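Putative transcriptional regulator (Bacillus cytotoxicus NVH 391-98, PDB 3K4H) probably regulates transcription as a LacI-type DNA-binding repressor or activator, and binds linked glucose units in the cleft of its sugar-sensing domain. Local coordinates at residues Asn25-Glu30 with Val245-Leu250; Thr109-Asp114 with Ile272-Lys277; Thr199-Gly204 with Asn228-Ser233. All coordinates share one frame; numbering follows the deposited sequence.

Interaction 1 (Asn25-Glu30 with Val245-Leu250). With GLC (alpha-D-glucopyranose), chain C; GLC (alpha-D-glucopyranose), chain B.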
loop_
_atom_site.group_PDB
_atom_site.type_symbol
_atom_site.label_atom_id
_atom_site.label_comp_id
_atom_site.label_asym_id
_atom_site.label_seq_id
_atom_site.Cartn_x
_atom_site.Cartn_y
_atom_site.Cartn_z
ATOM N N ASN A 25 11.783 -18.440 14.889
ATOM C CA ASN A 25 11.917 -17.286 14.038
ATOM C C ASN A 25 11.575 -16.027 14.814
ATOM O O ASN A 25 10.469 -15.907 15.319
ATOM C CB ASN A 25 11.035 -17.412 12.796
ATOM C CG ASN A 25 11.267 -16.280 11.837
ATOM O OD1 ASN A 25 11.542 -15.167 12.266
ATOM N ND2 ASN A 25 11.196 -16.547 10.551
ATOM N N PRO A 26 12.511 -15.067 14.919
ATOM C CA PRO A 26 12.120 -13.992 15.863
ATOM C C PRO A 26 10.984 -13.120 15.360
ATOM O O PRO A 26 10.465 -12.326 16.138
ATOM C CB PRO A 26 13.400 -13.188 16.091
ATOM C CG PRO A 26 14.324 -13.592 15.004
ATOM C CD PRO A 26 13.899 -14.933 14.439
ATOM N N PHE A 27 10.565 -13.278 14.101
ATOM C CA PHE A 27 9.381 -12.545 13.664
ATOM C C PHE A 27 8.167 -12.741 14.608
ATOM O O PHE A 27 7.432 -11.768 14.937
ATOM C CB PHE A 27 8.972 -12.891 12.236
ATOM C CG PHE A 27 7.739 -12.161 11.780
ATOM C CD1 PHE A 27 7.831 -10.897 11.216
ATOM C CD2 PHE A 27 6.480 -12.713 11.964
ATOM C CE1 PHE A 27 6.684 -10.188 10.827
ATOM C CE2 PHE A 27 5.323 -12.002 11.583
ATOM C CZ PHE A 27 5.438 -10.737 11.011
ATOM N N PHE A 28 7.949 -13.983 15.028
ATOM C CA PHE A 28 6.727 -14.332 15.729
ATOM C C PHE A 28 6.553 -13.847 17.168
ATOM O O PHE A 28 5.487 -13.310 17.488
ATOM C CB PHE A 28 6.388 -15.793 15.522
ATOM C CG PHE A 28 6.156 -16.111 14.089
ATOM C CD1 PHE A 28 7.167 -16.682 13.310
ATOM C CD2 PHE A 28 4.952 -15.759 13.472
ATOM C CE1 PHE A 28 6.960 -16.934 11.940
ATOM C CE2 PHE A 28 4.732 -16.019 12.116
ATOM C CZ PHE A 28 5.744 -16.596 11.347
ATOM N N PRO A 29 7.581 -13.989 18.032
ATOM C CA PRO A 29 7.373 -13.455 19.388
ATOM C C PRO A 29 7.145 -11.951 19.342
ATOM O O PRO A 29 6.458 -11.405 20.215
ATOM C CB PRO A 29 8.684 -13.767 20.094
ATOM C CG PRO A 29 9.185 -14.974 19.363
ATOM C CD PRO A 29 8.825 -14.777 17.934
ATOM N N GLU A 30 7.707 -11.277 18.335
ATOM C CA GLU A 30 7.523 -9.849 18.233
ATOM C C GLU A 30 6.108 -9.500 17.738
ATOM O O GLU A 30 5.501 -8.549 18.239
ATOM C CB GLU A 30 8.592 -9.252 17.333
ATOM C CG GLU A 30 8.644 -7.764 17.305
ATOM C CD GLU A 30 9.115 -7.154 18.613
ATOM O OE1 GLU A 30 9.350 -7.888 19.614
ATOM O OE2 GLU A 30 9.244 -5.913 18.629
ATOM N N VAL A 245 10.631 -3.477 9.395
ATOM C CA VAL A 245 9.363 -3.775 8.808
ATOM C C VAL A 245 8.324 -3.619 9.939
ATOM O O VAL A 245 7.144 -3.878 9.764
ATOM C CB VAL A 245 9.480 -5.199 8.231
ATOM C CG1 VAL A 245 8.769 -6.248 9.091
ATOM C CG2 VAL A 245 9.066 -5.246 6.805
ATOM N N ASN A 246 8.794 -3.176 11.099
ATOM C CA ASN A 246 7.927 -2.775 12.197
ATOM C C ASN A 246 6.983 -3.846 12.718
ATOM O O ASN A 246 5.793 -3.583 12.938
ATOM C CB ASN A 246 7.136 -1.550 11.796
ATOM C CG ASN A 246 7.558 -0.326 12.548
ATOM O OD1 ASN A 246 7.107 -0.105 13.664
ATOM N ND2 ASN A 246 8.408 0.480 11.948
ATOM N N ILE A 247 7.545 -5.035 12.945
ATOM C CA ILE A 247 6.818 -6.227 13.287
ATOM C C ILE A 247 5.776 -5.966 14.372
ATOM O O ILE A 247 4.624 -6.427 14.268
ATOM C CB ILE A 247 7.782 -7.332 13.744
ATOM C CG1 ILE A 247 8.757 -7.708 12.623
ATOM C CG2 ILE A 247 7.012 -8.582 14.176
ATOM C CD1 ILE A 247 10.161 -7.992 13.102
ATOM N N TYR A 248 6.171 -5.238 15.407
ATOM C CA TYR A 248 5.314 -5.016 16.550
ATOM C C TYR A 248 4.031 -4.329 16.090
ATOM O O TYR A 248 2.927 -4.707 16.485
ATOM C CB TYR A 248 6.057 -4.144 17.563
ATOM C CG TYR A 248 5.239 -3.648 18.728
ATOM C CD1 TYR A 248 5.243 -4.337 19.937
ATOM C CD2 TYR A 248 4.454 -2.493 18.630
ATOM C CE1 TYR A 248 4.501 -3.884 21.029
ATOM C CE2 TYR A 248 3.703 -2.031 19.705
ATOM C CZ TYR A 248 3.745 -2.735 20.904
ATOM O OH TYR A 248 3.012 -2.330 21.988
ATOM N N GLN A 249 4.180 -3.301 15.260
ATOM C CA GLN A 249 3.037 -2.499 14.858
ATOM C C GLN A 249 2.139 -3.328 13.929
ATOM O O GLN A 249 0.909 -3.185 13.977
ATOM C CB GLN A 249 3.481 -1.181 14.229
ATOM C CG GLN A 249 2.619 0.009 14.636
ATOM C CD GLN A 249 2.626 0.342 16.163
ATOM O OE1 GLN A 249 3.689 0.489 16.793
ATOM N NE2 GLN A 249 1.424 0.508 16.736
ATOM N N LEU A 250 2.742 -4.232 13.145
ATOM C CA LEU A 250 1.972 -5.168 12.348
ATOM C C LEU A 250 1.038 -5.917 13.279
ATOM O O LEU A 250 -0.124 -6.075 12.972
ATOM C CB LEU A 250 2.870 -6.169 11.601
ATOM C CG LEU A 250 3.735 -5.750 10.402
ATOM C CD1 LEU A 250 4.533 -6.967 9.927
ATOM C CD2 LEU A 250 2.935 -5.150 9.236
HETATM C C1 GLC C . 9.296 -14.342 8.349
HETATM C C2 GLC C . 7.952 -14.950 8.714
HETATM C C3 GLC C . 6.889 -14.448 7.764
HETATM C C4 GLC C . 6.851 -12.941 7.942
HETATM C C5 GLC C . 8.163 -12.351 7.423
HETATM C C6 GLC C . 8.200 -10.831 7.669
HETATM O O1 GLC C . 9.797 -14.995 7.213
HETATM O O2 GLC C . 8.032 -16.351 8.612
HETATM O O3 GLC C . 5.653 -15.074 8.050
HETATM O O4 GLC C . 5.767 -12.356 7.253
HETATM O O5 GLC C . 9.272 -12.949 8.070
HETATM O O6 GLC C . 8.983 -10.146 6.717
HETATM C C1 GLC B . 4.723 -11.767 8.019
HETATM C C2 GLC B . 3.429 -12.347 7.489
HETATM C C3 GLC B . 3.331 -11.935 6.030
HETATM C C4 GLC B . 3.358 -10.401 5.896
HETATM C C5 GLC B . 4.559 -9.825 6.610
HETATM C C6 GLC B . 4.454 -8.320 6.603
HETATM O O2 GLC B . 3.486 -13.751 7.598
HETATM O O3 GLC B . 2.190 -12.570 5.500
HETATM O O4 GLC B . 3.588 -10.002 4.582
HETATM O O5 GLC B . 4.677 -10.348 7.929
HETATM O O6 GLC B . 5.456 -7.868 5.732
#

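Interaction 2 (Thr109-Asp114 with Ile272-Lys277). With GLC (alpha-D-glucopyranose), chain B.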
loop_
_atom_site.group_PDB
_atom_site.type_symbol
_atom_site.label_atom_id
_atom_site.label_comp_id
_atom_site.label_asym_id
_atom_site.label_seq_id
_atom_site.Cartn_x
_atom_site.Cartn_y
_atom_site.Cartn_z
ATOM N N THR A 109 -9.883 -8.316 5.508
ATOM C CA THR A 109 -9.157 -7.237 6.151
ATOM C C THR A 109 -7.776 -7.674 6.545
ATOM O O THR A 109 -7.617 -8.639 7.203
ATOM C CB THR A 109 -9.815 -6.842 7.405
ATOM O OG1 THR A 109 -11.202 -6.731 7.158
ATOM C CG2 THR A 109 -9.322 -5.544 7.822
ATOM N N TYR A 110 -6.770 -6.954 6.121
ATOM C CA TYR A 110 -5.436 -7.376 6.348
ATOM C C TYR A 110 -4.486 -6.274 6.696
ATOM O O TYR A 110 -4.756 -5.168 6.429
ATOM C CB TYR A 110 -4.973 -8.185 5.170
ATOM C CG TYR A 110 -4.669 -7.408 3.960
ATOM C CD1 TYR A 110 -3.471 -6.809 3.814
ATOM C CD2 TYR A 110 -5.561 -7.312 2.942
ATOM C CE1 TYR A 110 -3.179 -6.125 2.727
ATOM C CE2 TYR A 110 -5.275 -6.617 1.843
ATOM C CZ TYR A 110 -4.080 -6.021 1.738
ATOM O OH TYR A 110 -3.768 -5.313 0.624
ATOM N N VAL A 111 -3.392 -6.613 7.351
ATOM C CA VAL A 111 -2.335 -5.701 7.728
ATOM C C VAL A 111 -1.057 -6.117 7.046
ATOM O O VAL A 111 -0.788 -7.255 6.958
ATOM C CB VAL A 111 -2.115 -5.739 9.180
ATOM C CG1 VAL A 111 -1.187 -4.733 9.545
ATOM C CG2 VAL A 111 -3.340 -5.489 9.849
ATOM N N ASP A 112 -0.320 -5.202 6.464
ATOM C CA ASP A 112 0.843 -5.584 5.711
ATOM C C ASP A 112 1.797 -4.464 5.591
ATOM O O ASP A 112 1.493 -3.414 5.974
ATOM C CB ASP A 112 0.420 -6.044 4.349
ATOM C CG ASP A 112 1.446 -6.834 3.661
ATOM O OD1 ASP A 112 2.351 -7.311 4.303
ATOM O OD2 ASP A 112 1.345 -6.990 2.465
ATOM N N ASN A 113 2.997 -4.717 5.136
ATOM C CA ASN A 113 3.875 -3.666 4.713
ATOM C C ASN A 113 3.814 -3.587 3.220
ATOM O O ASN A 113 3.421 -4.502 2.605
ATOM C CB ASN A 113 5.300 -3.962 5.033
ATOM C CG ASN A 113 5.497 -4.456 6.366
ATOM O OD1 ASN A 113 5.582 -5.619 6.575
ATOM N ND2 ASN A 113 5.677 -3.580 7.274
ATOM N N ASP A 114 4.211 -2.494 2.621
ATOM C CA ASP A 114 4.215 -2.443 1.168
ATOM C C ASP A 114 5.465 -3.142 0.670
ATOM O O ASP A 114 6.436 -2.495 0.226
ATOM C CB ASP A 114 4.169 -1.008 0.666
ATOM C CG ASP A 114 4.069 -0.922 -0.839
ATOM O OD1 ASP A 114 4.037 0.203 -1.351
ATOM O OD2 ASP A 114 4.038 -1.974 -1.514
ATOM N N ILE A 272 -4.397 -2.241 5.935
ATOM C CA ILE A 272 -3.595 -1.300 6.735
ATOM C C ILE A 272 -2.111 -1.457 6.434
ATOM O O ILE A 272 -1.552 -2.527 6.627
ATOM C CB ILE A 272 -3.859 -1.480 8.255
ATOM C CG1 ILE A 272 -5.363 -1.315 8.518
ATOM C CG2 ILE A 272 -3.068 -0.487 9.055
ATOM C CD1 ILE A 272 -5.813 -1.264 9.982
ATOM N N ILE A 273 -1.464 -0.401 5.954
ATOM C CA ILE A 273 -0.065 -0.513 5.543
ATOM C C ILE A 273 0.860 0.140 6.565
ATOM O O ILE A 273 0.804 1.364 6.766
ATOM C CB ILE A 273 0.174 0.078 4.135
ATOM C CG1 ILE A 273 -0.705 -0.613 3.093
ATOM C CG2 ILE A 273 1.646 -0.025 3.732
ATOM C CD1 ILE A 273 -0.613 -2.130 3.059
ATOM N N ILE A 274 1.703 -0.674 7.197
ATOM C CA ILE A 274 2.626 -0.213 8.230
ATOM C C ILE A 274 3.951 0.145 7.553
ATOM O O ILE A 274 4.449 -0.619 6.724
ATOM C CB ILE A 274 2.825 -1.336 9.310
ATOM C CG1 ILE A 274 1.828 -1.222 10.468
ATOM C CG2 ILE A 274 4.210 -1.305 9.914
ATOM C CD1 ILE A 274 0.394 -1.492 10.115
ATOM N N PRO A 275 4.549 1.294 7.901
ATOM C CA PRO A 275 5.786 1.691 7.244
ATOM C C PRO A 275 6.953 0.767 7.518
ATOM O O PRO A 275 7.085 0.196 8.615
ATOM C CB PRO A 275 6.103 3.041 7.866
ATOM C CG PRO A 275 4.835 3.507 8.471
ATOM C CD PRO A 275 4.185 2.245 8.952
ATOM N N HIS A 276 7.804 0.657 6.507
ATOM C CA HIS A 276 9.068 -0.045 6.592
ATOM C C HIS A 276 10.203 0.973 6.488
ATOM O O HIS A 276 9.968 2.109 6.115
ATOM C CB HIS A 276 9.160 -1.041 5.449
ATOM C CG HIS A 276 9.203 -0.399 4.097
ATOM N ND1 HIS A 276 8.061 -0.060 3.400
ATOM C CD2 HIS A 276 10.248 -0.032 3.315
ATOM C CE1 HIS A 276 8.400 0.479 2.243
ATOM N NE2 HIS A 276 9.719 0.506 2.165
ATOM N N LYS A 277 11.423 0.565 6.826
ATOM C CA LYS A 277 12.599 1.429 6.740
ATOM C C LYS A 277 13.821 0.597 6.384
ATOM O O LYS A 277 14.143 -0.372 7.061
ATOM C CB LYS A 277 12.853 2.084 8.083
ATOM C CG LYS A 277 13.343 3.486 7.978
ATOM C CD LYS A 277 14.202 3.828 9.177
ATOM C CE LYS A 277 14.591 5.311 9.180
ATOM N NZ LYS A 277 13.654 5.966 10.130
HETATM C C1 GLC B . 4.723 -11.767 8.019
HETATM C C2 GLC B . 3.429 -12.347 7.489
HETATM C C3 GLC B . 3.331 -11.935 6.030
HETATM C C4 GLC B . 3.358 -10.401 5.896
HETATM C C5 GLC B . 4.559 -9.825 6.610
HETATM C C6 GLC B . 4.454 -8.320 6.603
HETATM O O2 GLC B . 3.486 -13.751 7.598
HETATM O O3 GLC B . 2.190 -12.570 5.500
HETATM O O4 GLC B . 3.588 -10.002 4.582
HETATM O O5 GLC B . 4.677 -10.348 7.929
HETATM O O6 GLC B . 5.456 -7.868 5.732
HETATM O O HOH W 1 5.235 -0.412 4.020
#

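Interaction 3 (Thr199-Gly204 with Asn228-Ser233). With GLC (alpha-D-glucopyranose), chain C.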
loop_
_atom_site.group_PDB
_atom_site.type_symbol
_atom_site.label_atom_id
_atom_site.label_comp_id
_atom_site.label_asym_id
_atom_site.label_seq_id
_atom_site.Cartn_x
_atom_site.Cartn_y
_atom_site.Cartn_z
ATOM N N THR A 199 14.980 -12.437 2.051
ATOM C CA THR A 199 13.646 -12.006 2.475
ATOM C C THR A 199 13.424 -12.181 3.983
ATOM O O THR A 199 12.381 -11.792 4.490
ATOM C CB THR A 199 12.563 -12.749 1.717
ATOM O OG1 THR A 199 12.785 -14.158 1.852
ATOM C CG2 THR A 199 12.595 -12.381 0.244
ATOM N N ASP A 200 14.430 -12.717 4.686
ATOM C CA ASP A 200 14.377 -12.933 6.128
ATOM C C ASP A 200 15.778 -12.945 6.777
ATOM O O ASP A 200 16.675 -13.643 6.306
ATOM C CB ASP A 200 13.672 -14.266 6.397
ATOM C CG ASP A 200 13.470 -14.542 7.871
ATOM O OD1 ASP A 200 12.297 -14.561 8.269
ATOM O OD2 ASP A 200 14.452 -14.741 8.632
ATOM N N ASP A 201 15.944 -12.218 7.881
ATOM C CA ASP A 201 17.207 -12.167 8.628
ATOM C C ASP A 201 17.826 -13.524 8.945
ATOM O O ASP A 201 19.046 -13.651 8.952
ATOM C CB ASP A 201 17.045 -11.344 9.907
ATOM C CG ASP A 201 17.126 -9.841 9.646
ATOM O OD1 ASP A 201 17.276 -9.457 8.476
ATOM O OD2 ASP A 201 17.056 -9.023 10.584
ATOM N N LEU A 202 17.010 -14.541 9.212
ATOM C CA LEU A 202 17.568 -15.873 9.465
ATOM C C LEU A 202 18.423 -16.314 8.302
ATOM O O LEU A 202 19.512 -16.850 8.503
ATOM C CB LEU A 202 16.493 -16.918 9.740
ATOM C CG LEU A 202 16.036 -16.898 11.199
ATOM C CD1 LEU A 202 15.056 -18.045 11.487
ATOM C CD2 LEU A 202 17.235 -16.865 12.190
ATOM N N ILE A 203 17.914 -16.074 7.095
ATOM C CA ILE A 203 18.576 -16.440 5.862
ATOM C C ILE A 203 19.781 -15.524 5.653
ATOM O O ILE A 203 20.810 -15.955 5.166
ATOM C CB ILE A 203 17.614 -16.305 4.668
ATOM C CG1 ILE A 203 16.295 -17.035 4.970
ATOM C CG2 ILE A 203 18.259 -16.839 3.394
ATOM C CD1 ILE A 203 15.207 -16.870 3.917
ATOM N N GLY A 204 19.638 -14.256 6.029
ATOM C CA GLY A 204 20.719 -13.286 5.946
ATOM C C GLY A 204 21.866 -13.746 6.809
ATOM O O GLY A 204 23.026 -13.740 6.389
ATOM N N ASN A 228 13.496 -7.562 8.025
ATOM C CA ASN A 228 13.007 -7.752 9.375
ATOM C C ASN A 228 13.754 -7.282 10.599
ATOM O O ASN A 228 13.175 -7.193 11.611
ATOM C CB ASN A 228 12.981 -9.241 9.596
ATOM C CG ASN A 228 11.814 -9.928 8.988
ATOM O OD1 ASN A 228 11.673 -11.111 9.135
ATOM N ND2 ASN A 228 10.983 -9.211 8.315
ATOM N N ASN A 229 14.967 -6.822 10.533
ATOM C CA ASN A 229 15.530 -6.248 11.721
ATOM C C ASN A 229 15.592 -7.037 12.996
ATOM O O ASN A 229 15.334 -6.532 14.039
ATOM C CB ASN A 229 14.902 -4.927 11.989
ATOM C CG ASN A 229 15.712 -4.096 12.882
ATOM O OD1 ASN A 229 16.727 -4.505 13.359
ATOM N ND2 ASN A 229 15.260 -2.924 13.128
ATOM N N ALA A 230 15.947 -8.282 12.915
ATOM C CA ALA A 230 16.081 -9.087 14.085
ATOM C C ALA A 230 17.188 -8.596 14.925
ATOM O O ALA A 230 18.172 -8.141 14.458
ATOM C CB ALA A 230 16.374 -10.432 13.719
ATOM N N LEU A 231 17.047 -8.742 16.205
ATOM C CA LEU A 231 18.020 -8.227 17.100
ATOM C C LEU A 231 19.312 -8.819 16.719
ATOM O O LEU A 231 20.329 -8.253 16.907
ATOM C CB LEU A 231 17.684 -8.693 18.483
ATOM C CG LEU A 231 18.738 -8.431 19.524
ATOM C CD1 LEU A 231 18.573 -7.049 19.991
ATOM C CD2 LEU A 231 18.578 -9.354 20.655
ATOM N N LEU A 232 19.280 -10.009 16.215
ATOM C CA LEU A 232 20.516 -10.672 15.816
ATOM C C LEU A 232 21.216 -9.953 14.665
ATOM O O LEU A 232 22.438 -9.981 14.555
ATOM C CB LEU A 232 20.238 -12.125 15.435
ATOM C CG LEU A 232 19.869 -13.134 16.528
ATOM C CD1 LEU A 232 18.904 -14.236 16.005
ATOM C CD2 LEU A 232 21.134 -13.725 17.138
ATOM N N SER A 233 20.438 -9.303 13.816
ATOM C CA SER A 233 21.015 -8.586 12.699
ATOM C C SER A 233 21.881 -7.410 13.156
ATOM O O SER A 233 22.783 -7.014 12.431
ATOM C CB SER A 233 19.932 -8.116 11.719
ATOM O OG SER A 233 19.219 -6.995 12.228
HETATM C C1 GLC C . 9.296 -14.342 8.349
HETATM C C2 GLC C . 7.952 -14.950 8.714
HETATM C C3 GLC C . 6.889 -14.448 7.764
HETATM C C4 GLC C . 6.851 -12.941 7.942
HETATM C C5 GLC C . 8.163 -12.351 7.423
HETATM C C6 GLC C . 8.200 -10.831 7.669
HETATM O O1 GLC C . 9.797 -14.995 7.213
HETATM O O2 GLC C . 8.032 -16.351 8.612
HETATM O O3 GLC C . 5.653 -15.074 8.050
HETATM O O4 GLC C . 5.767 -12.356 7.253
HETATM O O5 GLC C . 9.272 -12.949 8.070
HETATM O O6 GLC C . 8.983 -10.146 6.717
#

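Interaction 1 (Asn25-Glu30 with Val245-Leu250)
Phe27 and Ile247 meet in an apolar contact between the first turns of helices 27-41 and 247-264, beside the bound sugar. The Phe27 ring is sandwiched between the chain C glucose and Ile247. C4 of that glucose lies over the centre of one face, 3.8 Å above the ring plane. Ile247 CG2 lies over the opposite face, shifted toward the rim. In this CH-pi contact CG2 is 4.0 Å from the Phe27 ring centroid and 23° off its normal. Phe27 CG is anti to the backbone N (chi1 179°), and the ring reaches Ile247 although the CB bond does not point there. Ile247 also brings CG1 within 3.6 Å of Phe27 CD1. The ring edge is met by Leu250 CD1, 4.0 Å from Phe27 CE1. Leu250 CD1 in turn lies 3.6 Å from C6 of the chain B glucose.

The two glucoses are joined O4 to C1, as in maltose. They lie in the cleft of a periplasmic-binding-protein-like fold, where segment 245-250 is one of the chain crossings between the lobes. Helix 27-41 belongs to the parallel-sheet lobe, and helix 247-264 leads to strand 271-273, the outermost of that sheet within the chain.

Asn25 shapes the start of helix 27-41. Its OD1 accepts from Phe27 N at 2.8 Å, a capping bond with an N-H...O angle of 166°. Its ND2 faces the chain C glucose and probably bonds Asp200 OD1. Phe28 brings CE1 to 3.5 Å from O2 of the same glucose.

Away from the sugar, Glu30 crosses Ile247 at about a right angle. Glu30 CB is 3.6 Å from Ile247 CG2, and CG packs on the same methyl. The Glu30 carboxylate passes beside Tyr248 CB and forms a salt bridge with Arg33. Tyr248 OH bonds Ser37.

Interaction 2 (Thr109-Asp114 with Ile272-Lys277)
Val111 and Ile272 pair as neighbours in the parallel sheet of a periplasmic-binding-protein-like lobe. Strand 271-273 is its outermost strand within the chain. Ile273 continues the sheet into the second subunit by antiparallel pairing. Ile272 N donates to Tyr110 O, Asp112 N to Ile272 O (2.9 Å), and Ile274 N to Asp112 O.

Val111 and Ile272 point to one face of the sheet, Asp112 and Ile273 to the other. Val111 CG1 is anti to the backbone N (chi1 -173°) and meets Ile274 CD1 at 3.7 Å, the two side chains crossing at a slant. Ala254 of helix 247-264 packs on Val111, and Leu250 of the same helix on Ile274. Ile273 CG2 comes within 3.7 Å of Asp114 N.

Asp112 OD1 accepts from O4 of the chain B glucose at 3.0 Å, and Asn113 OD1 faces O6 of the same sugar. Asn113 ND2 donates to Ile274 O at 3.3 Å, from 47° above that carbonyl plane, and probably bonds Val245 O. His276 NE2 bonds Glu121. A water accepts from Asp114 N, donates to Ile274 O (2.8 Å), and lies in the plane of the His276 ring, 2.9 Å from ND1.

Interaction 3 (Thr199-Gly204 with Asn228-Ser233)
Asp201 and Ala230 join the start of helix 201-213 to the loop after strand 223-227 by one hydrogen bond. Ala230 N donates to Asp201 OD2 at 2.7 Å. The donor comes from the anti side of the carboxylate, 19° out of its plane. The CB bond of Asp201 points toward segment 228-233, and chi1 -81° sets CG beside the backbone N. The other oxygen, OD1, bonds Thr242 OG1, so both carboxylate oxygens have a partner.

Two further bonds set the local turns. Asp200 is the N-cap of helix 201-213, and its OD2 accepts from Leu202 N at 2.6 Å, nearly in line with the C-O bond. In the other segment, Ser233 N and Ser233 OG both donate to Ala230 O. The hydroxyl lies on a lone pair of that carbonyl, and OG also bonds Arg281.

Packing is modest. Ala230 CB is 3.5 Å from Asp201 OD2 and 4.0 Å from Asp201 CB. Asn228 CB lies 4.2 Å from Asp201 CG. Ser233 CB also faces the Asp201 carboxylate.

Sugar binding involves Asp200, whose OD1 accepts from O1 of the chain C glucose at 2.7 Å. Asn228 lies beside the same sugar. Strands 195-198 and 223-227 are parallel neighbours linked through helix 201-213. The contact joins the segments after the C-terminal ends of both strands of this beta-alpha-beta crossover, at the sugar cleft of a periplasmic-binding-protein-like lobe.

Overall arrangement
Interactions 2 and 3 are buried, and interaction 1 is only partly so. Interaction 1 is apolar, with a sugar carbon over the face of an aromatic ring. Interaction 2 rests on backbone bonds between strands, and interaction 3 on a buried carboxylate. Interactions 1 and 2 share the chain B glucose, and Asn246 packs on Ile274 between them. Helix 247-264 leads on to strand 271-273. Interactions 1 and 3 share the chain C glucose, and Pro26 packs on Ala230. Interaction 2 lies mainly in the parallel-sheet lobe and at the crossing, interaction 3 in the mixed-sheet lobe. Their centres are about 18 Å apart and they do not touch.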